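Local structure of hypothetical protein (Leishmania major, 3LJN) at residues S165-K169 with S201-A207; L191-T195 with R229-M233. The protein is of unknown function but is built of ankyrin repeats, a scaffold that commonly mediates protein-protein binding, so it probably recognises a partner protein. All blocks are in the same frame, centred on the assembly; numbering follows the deposited sequence.

Contact 1 (S165-K169 with S201-A207); sequences SPTAK and SLRLDYA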
ATOM      1  N   SER A 165      -5.982   4.065  -1.964  1.00 44.31           N
ATOM      2  CA  SER A 165      -5.214   3.436  -3.043  1.00 43.97           C
ATOM      3  C   SER A 165      -4.337   2.270  -2.567  1.00 42.75           C
ATOM      4  O   SER A 165      -3.505   2.437  -1.681  1.00 42.39           O
ATOM      5  CB  SER A 165      -4.333   4.477  -3.732  1.00 45.11           C
ATOM      6  OG  SER A 165      -3.531   3.867  -4.732  1.00 45.36           O
ATOM      7  N   PRO A 166      -4.505   1.083  -3.161  1.00 42.51           N
ATOM      8  CA  PRO A 166      -3.628  -0.011  -2.749  1.00 41.86           C
ATOM      9  C   PRO A 166      -2.160   0.182  -3.107  1.00 42.31           C
ATOM     10  O   PRO A 166      -1.347  -0.682  -2.790  1.00 42.22           O
ATOM     11  CB  PRO A 166      -4.201  -1.220  -3.497  1.00 42.18           C
ATOM     12  CG  PRO A 166      -5.626  -0.903  -3.646  1.00 42.64           C
ATOM     13  CD  PRO A 166      -5.676   0.590  -3.902  1.00 43.12           C
ATOM     14  N   THR A 167      -1.833   1.292  -3.770  1.00 43.30           N
ATOM     15  CA  THR A 167      -0.449   1.626  -4.089  1.00 44.42           C
ATOM     16  C   THR A 167      -0.032   2.959  -3.477  1.00 44.99           C
ATOM     17  O   THR A 167       0.872   3.614  -3.985  1.00 46.66           O
ATOM     18  CB  THR A 167      -0.235   1.714  -5.599  1.00 46.17           C
ATOM     19  OG1 THR A 167      -1.004   2.803  -6.123  1.00 46.91           O
ATOM     20  CG2 THR A 167      -0.645   0.430  -6.281  1.00 46.17           C
ATOM     21  N   ALA A 168      -0.697   3.378  -2.401  1.00 44.13           N
ATOM     22  CA  ALA A 168      -0.296   4.583  -1.666  1.00 45.01           C
ATOM     23  C   ALA A 168       1.120   4.396  -1.111  1.00 45.60           C
ATOM     24  O   ALA A 168       1.470   3.305  -0.704  1.00 44.80           O
ATOM     25  CB  ALA A 168      -1.267   4.857  -0.545  1.00 44.38           C
ATOM     26  N   LYS A 169       1.932   5.446  -1.101  1.00 47.43           N
ATOM     27  CA  LYS A 169       3.304   5.335  -0.616  1.00 48.64           C
ATOM     28  C   LYS A 169       3.420   5.772   0.824  1.00 48.81           C
ATOM     29  O   LYS A 169       2.976   6.857   1.168  1.00 49.59           O
ATOM     30  CB  LYS A 169       4.250   6.200  -1.450  1.00 51.38           C
ATOM     31  CG  LYS A 169       4.794   5.511  -2.698  1.00 52.32           C
ATOM     32  CD  LYS A 169       5.985   6.272  -3.264  1.00 55.82           C
ATOM     33  CE  LYS A 169       6.505   5.605  -4.531  1.00 57.43           C
ATOM     34  NZ  LYS A 169       7.727   6.263  -5.096  1.00 61.57           N
ATOM     35  N   SER A 201      -6.315   2.047 -11.612  1.00 57.94           N
ATOM     36  CA  SER A 201      -6.040   3.077 -10.609  1.00 57.35           C
ATOM     37  C   SER A 201      -4.801   2.729  -9.766  1.00 56.39           C
ATOM     38  O   SER A 201      -4.436   3.460  -8.856  1.00 56.07           O
ATOM     39  CB  SER A 201      -7.248   3.215  -9.683  1.00 57.72           C
ATOM     40  OG  SER A 201      -7.708   1.938  -9.266  1.00 57.93           O
ATOM     41  N   LEU A 202      -4.171   1.599 -10.064  1.00 56.12           N
ATOM     42  CA  LEU A 202      -3.002   1.152  -9.335  1.00 55.32           C
ATOM     43  C   LEU A 202      -1.802   1.735 -10.027  1.00 55.02           C
ATOM     44  O   LEU A 202      -1.764   1.772 -11.245  1.00 55.43           O
ATOM     45  CB  LEU A 202      -2.901  -0.372  -9.356  1.00 55.30           C
ATOM     46  CG  LEU A 202      -4.120  -1.153  -8.860  1.00 55.97           C
ATOM     47  CD1 LEU A 202      -4.049  -2.598  -9.323  1.00 56.33           C
ATOM     48  CD2 LEU A 202      -4.235  -1.061  -7.352  1.00 55.80           C
ATOM     49  N   ARG A 203      -0.825   2.188  -9.246  1.00 54.52           N
ATOM     50  CA  ARG A 203       0.429   2.715  -9.772  1.00 54.36           C
ATOM     51  C   ARG A 203       1.510   1.658  -9.676  1.00 53.79           C
ATOM     52  O   ARG A 203       2.328   1.668  -8.763  1.00 53.42           O
ATOM     53  CB  ARG A 203       0.838   3.954  -8.996  1.00 54.49           C
ATOM     54  CG  ARG A 203      -0.195   5.046  -9.026  1.00 55.12           C
ATOM     55  CD  ARG A 203      -0.382   5.573 -10.423  1.00 55.71           C
ATOM     56  NE  ARG A 203       0.783   6.324 -10.867  1.00 55.99           N
ATOM     57  CZ  ARG A 203       1.065   7.569 -10.484  1.00 56.54           C
ATOM     58  NH1 ARG A 203       0.271   8.222  -9.632  1.00 56.78           N
ATOM     59  NH2 ARG A 203       2.156   8.169 -10.952  1.00 57.02           N
ATOM     60  N   LEU A 204       1.506   0.750 -10.644  1.00 53.87           N
ATOM     61  CA  LEU A 204       2.422  -0.377 -10.658  1.00 53.43           C
ATOM     62  C   LEU A 204       3.783   0.031 -11.217  1.00 53.30           C
ATOM     63  O   LEU A 204       4.629  -0.823 -11.497  1.00 53.04           O
ATOM     64  CB  LEU A 204       1.826  -1.509 -11.492  1.00 53.85           C
ATOM     65  CG  LEU A 204       0.409  -1.954 -11.119  1.00 54.31           C
ATOM     66  CD1 LEU A 204      -0.036  -3.084 -12.032  1.00 55.04           C
ATOM     67  CD2 LEU A 204       0.327  -2.369  -9.657  1.00 53.92           C
ATOM     68  N   ASP A 205       3.974   1.340 -11.392  1.00 53.65           N
ATOM     69  CA  ASP A 205       5.268   1.924 -11.743  1.00 53.77           C
ATOM     70  C   ASP A 205       6.047   2.376 -10.505  1.00 53.50           C
ATOM     71  O   ASP A 205       7.201   2.762 -10.621  1.00 53.68           O
ATOM     72  CB  ASP A 205       5.092   3.096 -12.740  1.00 54.70           C
ATOM     73  CG  ASP A 205       4.264   4.276 -12.171  1.00 55.08           C
ATOM     74  OD1 ASP A 205       3.333   4.041 -11.371  1.00 54.74           O
ATOM     75  OD2 ASP A 205       4.536   5.444 -12.541  1.00 55.86           O
ATOM     76  N   TYR A 206       5.418   2.330  -9.330  1.00 53.27           N
ATOM     77  CA  TYR A 206       6.078   2.674  -8.071  1.00 53.27           C
ATOM     78  C   TYR A 206       7.036   1.579  -7.641  1.00 52.76           C
ATOM     79  O   TYR A 206       6.694   0.398  -7.700  1.00 52.32           O
ATOM     80  CB  TYR A 206       5.055   2.875  -6.946  1.00 53.41           C
ATOM     81  CG  TYR A 206       4.282   4.176  -6.977  1.00 54.06           C
ATOM     82  CD1 TYR A 206       4.648   5.225  -7.813  1.00 54.61           C
ATOM     83  CD2 TYR A 206       3.206   4.370  -6.128  1.00 54.28           C
ATOM     84  CE1 TYR A 206       3.940   6.407  -7.825  1.00 55.32           C
ATOM     85  CE2 TYR A 206       2.496   5.559  -6.125  1.00 54.92           C
ATOM     86  CZ  TYR A 206       2.870   6.574  -6.979  1.00 55.42           C
ATOM     87  OH  TYR A 206       2.182   7.767  -7.000  1.00 56.18           O
ATOM     88  N   ALA A 207       8.225   1.977  -7.192  1.00 52.99           N
ATOM     89  CA  ALA A 207       9.260   1.033  -6.763  1.00 52.63           C
ATOM     90  C   ALA A 207       9.847   1.476  -5.422  1.00 53.15           C
ATOM     91  O   ALA A 207       9.926   2.674  -5.135  1.00 53.92           O
ATOM     92  CB  ALA A 207      10.348   0.934  -7.812  1.00 52.60           C
TER
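T167 meets the backbone of R203 where the loop after helix 153-162 passes the loop after helix 186-195 in an ankyrin-repeat array. The hydroxyl OG1 of T167 accepts the R203 amide N at 3.2 Å, with a fairly straight N-H...O angle of 161°. A chi1 of 65° sets OG1 between the residue's own N and carbonyl carbon, turned to this amide, while CG2 lies beside the backbone N and packs across CB of L202. S165 stands behind as a second shell: its OG accepts the T167 amide in an ST turn and also takes a hydrogen bond from T167 OG1. The threonine hydroxyl thus gives to one loop and receives from the other. Next to it the ring of P166 brings CB within 3.9 Å of L202 CD2 as the two side chains cross at about a right angle. The ring of Y206 belongs to this close-packed side too. It lies between R203 CB, over the centre of one face, and K169 CE, 3.8 Å from the ring centroid over the other, while the carbonyl O of T167 meets its edge in plane, 3.3 Å from CD2.

Toward solvent the contact becomes looser. The exposed R203 side chain, bent at chi2 and chi3, leads away from the other loop to a weak, long salt bridge with D205.

The single hydrogen bond between the loops falls at T167, where their CA atoms are nearest, and its hydroxyl is satisfied as both donor and acceptor. K169, extended beyond CG, carries NZ past the ring centre; its cation-pi contact with Y206, off-centre at 4.6 Å from NZ to the centroid, is therefore probably secondary to the salt bridge that NZ makes with D173.

Contact 2 (L191-T195 with R229-M233); sequences LMMDT and RFVEM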
ATOM      1  N   LEU A 191      -8.279  -9.357  -1.444  1.00 64.18           N
ATOM      2  CA  LEU A 191      -9.337  -8.404  -1.181  1.00 64.58           C
ATOM      3  C   LEU A 191      -9.016  -7.044  -1.808  1.00 62.96           C
ATOM      4  O   LEU A 191      -9.860  -6.466  -2.479  1.00 63.14           O
ATOM      5  CB  LEU A 191      -9.563  -8.258   0.324  1.00 65.44           C
ATOM      6  CG  LEU A 191     -10.772  -7.420   0.734  1.00 66.23           C
ATOM      7  CD1 LEU A 191     -12.029  -8.008   0.148  1.00 67.73           C
ATOM      8  CD2 LEU A 191     -10.877  -7.341   2.235  1.00 67.27           C
HETATM    9  N   MSE A 192      -7.796  -6.548  -1.619  1.00 61.57           N
HETATM   10  CA  MSE A 192      -7.411  -5.261  -2.197  1.00 60.26           C
HETATM   11  C   MSE A 192      -7.506  -5.256  -3.717  1.00 59.90           C
HETATM   12  O   MSE A 192      -8.058  -4.333  -4.299  1.00 59.76           O
HETATM   13  CB  MSE A 192      -5.999  -4.853  -1.766  1.00 59.11           C
HETATM   14  CG  MSE A 192      -5.954  -4.195  -0.385  1.00 59.45           C
HETATM   15 SE   MSE A 192      -4.177  -3.624   0.232  1.00 58.44          SE
HETATM   16  CE  MSE A 192      -3.153  -5.235  -0.166  1.00 58.12           C
HETATM   17  N   MSE A 193      -6.974  -6.290  -4.355  1.00 59.91           N
HETATM   18  CA  MSE A 193      -6.966  -6.371  -5.812  1.00 59.81           C
HETATM   19  C   MSE A 193      -8.317  -6.716  -6.412  1.00 61.28           C
HETATM   20  O   MSE A 193      -8.562  -6.407  -7.574  1.00 61.42           O
HETATM   21  CB  MSE A 193      -5.967  -7.418  -6.275  1.00 59.57           C
HETATM   22  CG  MSE A 193      -4.555  -6.899  -6.428  1.00 58.06           C
HETATM   23 SE   MSE A 193      -3.352  -8.459  -6.447  1.00 58.00          SE
HETATM   24  CE  MSE A 193      -1.978  -7.846  -7.726  1.00 56.65           C
ATOM     25  N   ASP A 194      -9.181  -7.376  -5.650  1.00 62.60           N
ATOM     26  CA  ASP A 194     -10.505  -7.751  -6.160  1.00 64.30           C
ATOM     27  C   ASP A 194     -11.573  -6.694  -5.829  1.00 64.60           C
ATOM     28  O   ASP A 194     -12.502  -6.488  -6.597  1.00 65.51           O
ATOM     29  CB  ASP A 194     -10.890  -9.148  -5.653  1.00 65.95           C
ATOM     30  CG  ASP A 194      -9.801 -10.212  -5.964  1.00 65.71           C
ATOM     31  OD1 ASP A 194      -8.739  -9.843  -6.529  1.00 64.19           O
ATOM     32  OD2 ASP A 194      -9.999 -11.411  -5.638  1.00 67.15           O
ATOM     33  N   THR A 195     -11.407  -6.005  -4.704  1.00 63.93           N
ATOM     34  CA  THR A 195     -12.287  -4.905  -4.300  1.00 64.10           C
ATOM     35  C   THR A 195     -12.027  -3.628  -5.078  1.00 62.94           C
ATOM     36  O   THR A 195     -12.931  -2.824  -5.252  1.00 63.35           O
ATOM     37  CB  THR A 195     -12.101  -4.567  -2.800  1.00 63.97           C
ATOM     38  OG1 THR A 195     -12.170  -5.769  -2.024  1.00 65.12           O
ATOM     39  CG2 THR A 195     -13.173  -3.599  -2.311  1.00 64.56           C
ATOM     40  N   ARG A 229      -0.981 -12.192 -12.113  1.00 58.62           N
ATOM     41  CA  ARG A 229      -2.021 -11.163 -12.093  1.00 59.40           C
ATOM     42  C   ARG A 229      -1.429  -9.787 -12.306  1.00 58.29           C
ATOM     43  O   ARG A 229      -2.062  -8.909 -12.881  1.00 60.50           O
ATOM     44  CB  ARG A 229      -2.795 -11.172 -10.780  1.00 60.03           C
ATOM     45  CG  ARG A 229      -3.780 -12.313 -10.649  1.00 62.59           C
ATOM     46  CD  ARG A 229      -5.035 -11.859  -9.929  1.00 64.46           C
ATOM     47  NE  ARG A 229      -5.778 -10.867 -10.710  1.00 66.27           N
ATOM     48  CZ  ARG A 229      -6.843 -10.192 -10.272  1.00 68.90           C
ATOM     49  NH1 ARG A 229      -7.324 -10.389  -9.041  1.00 69.54           N
ATOM     50  NH2 ARG A 229      -7.435  -9.314 -11.076  1.00 72.05           N
ATOM     51  N   PHE A 230      -0.209  -9.599 -11.829  1.00 56.12           N
ATOM     52  CA  PHE A 230       0.488  -8.359 -12.075  1.00 55.91           C
ATOM     53  C   PHE A 230       0.802  -8.214 -13.567  1.00 56.52           C
ATOM     54  O   PHE A 230       0.583  -7.154 -14.146  1.00 58.81           O
ATOM     55  CB  PHE A 230       1.755  -8.268 -11.223  1.00 54.55           C
ATOM     56  CG  PHE A 230       1.496  -7.918  -9.783  1.00 56.09           C
ATOM     57  CD1 PHE A 230       0.895  -6.718  -9.446  1.00 58.76           C
ATOM     58  CD2 PHE A 230       1.884  -8.767  -8.764  1.00 56.42           C
ATOM     59  CE1 PHE A 230       0.670  -6.387  -8.120  1.00 61.50           C
ATOM     60  CE2 PHE A 230       1.663  -8.440  -7.439  1.00 59.21           C
ATOM     61  CZ  PHE A 230       1.052  -7.258  -7.117  1.00 61.63           C
ATOM     62  N   VAL A 231       1.284  -9.284 -14.186  1.00 55.87           N
ATOM     63  CA  VAL A 231       1.597  -9.272 -15.612  1.00 57.59           C
ATOM     64  C   VAL A 231       0.360  -8.949 -16.457  1.00 61.84           C
ATOM     65  O   VAL A 231       0.414  -8.128 -17.377  1.00 64.73           O
ATOM     66  CB  VAL A 231       2.204 -10.619 -16.042  1.00 57.82           C
ATOM     67  CG1 VAL A 231       2.130 -10.801 -17.533  1.00 61.63           C
ATOM     68  CG2 VAL A 231       3.632 -10.704 -15.577  1.00 55.30           C
ATOM     69  N   GLU A 232      -0.753  -9.586 -16.115  1.00 63.25           N
ATOM     70  CA  GLU A 232      -2.014  -9.408 -16.829  1.00 68.46           C
ATOM     71  C   GLU A 232      -2.708  -8.104 -16.462  1.00 70.29           C
ATOM     72  O   GLU A 232      -3.726  -7.762 -17.040  1.00 75.78           O
ATOM     73  CB  GLU A 232      -2.946 -10.579 -16.529  1.00 70.06           C
ATOM     74  CG  GLU A 232      -2.407 -11.928 -17.021  1.00 71.06           C
ATOM     75  CD  GLU A 232      -3.148 -13.121 -16.428  1.00 72.75           C
ATOM     76  OE1 GLU A 232      -3.675 -13.002 -15.282  1.00 70.55           O
ATOM     77  OE2 GLU A 232      -3.189 -14.171 -17.118  1.00 77.29           O
HETATM   78  N   MSE A 233      -2.170  -7.397 -15.478  1.00 67.08           N
HETATM   79  CA  MSE A 233      -2.530  -6.013 -15.229  1.00 70.22           C
HETATM   80  C   MSE A 233      -1.591  -5.066 -15.970  1.00 71.77           C
HETATM   81  O   MSE A 233      -1.514  -3.886 -15.649  1.00 74.52           O
HETATM   82  CB  MSE A 233      -2.488  -5.729 -13.732  1.00 67.94           C
HETATM   83  CG  MSE A 233      -3.699  -6.254 -13.011  1.00 68.82           C
HETATM   84 SE   MSE A 233      -3.511  -6.213 -11.065  1.00 66.65          SE
HETATM   85  CE  MSE A 233      -5.442  -6.269 -10.608  1.00 71.26           C
TER
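D194 and R229 form the salt bridge of this contact, with OD1 of D194 2.9 Å from NH1 of R229. The carboxylate oxygen comes to the edge of the guanidinium, near its plane, but the two flat groups are turned 47° apart and the N-H...O angle is only 121°, so the hydrogen bond within the pair is weak and much of the attraction is probably electrostatic. Both residues are exposed, and bends at chi2 and chi3 of R229 bring its NH1 to D194 OD1.

Beneath the ion pair, M193, a selenomethionine, reaches from helix 186-195 toward helix 224-231. Stacking of successive helical layers in this way is the architecture of an ankyrin array, and here the contact is made by long side chains, since the closest CA atoms, those of M193 and R229, are 9.3 Å apart. M193 is directed at one face of the F230 ring, although the exact position of its methyl is doubtful, and SE stands obliquely in a Met-aromatic contact, 5.1 Å from the centroid. M233, another selenomethionine, packs its SE near the same methyl. F230 also touches M181 of helix 176-182.

Overall arrangement
Followed from the N terminus, the chain leaves helix 153-162 and enters the first segment of contact 1, passes through helices 176-182 and 186-195, where contact 2 begins, and then reaches 201-207, which closes a loop of 31 intervening residues. Contact 2 closes only after helix 216-219, at 229-233, on helix 224-231 and the residues after it, with 33 residues between its segments. The two loops therefore cross rather than nest. Contact 1 joins interhelical loops, contact 2 the helices of successive layers, and their centres lie about 12 Å apart. They touch directly where M233 packs against L202 and L204, and where P166 CG approaches the carbonyl O of M192.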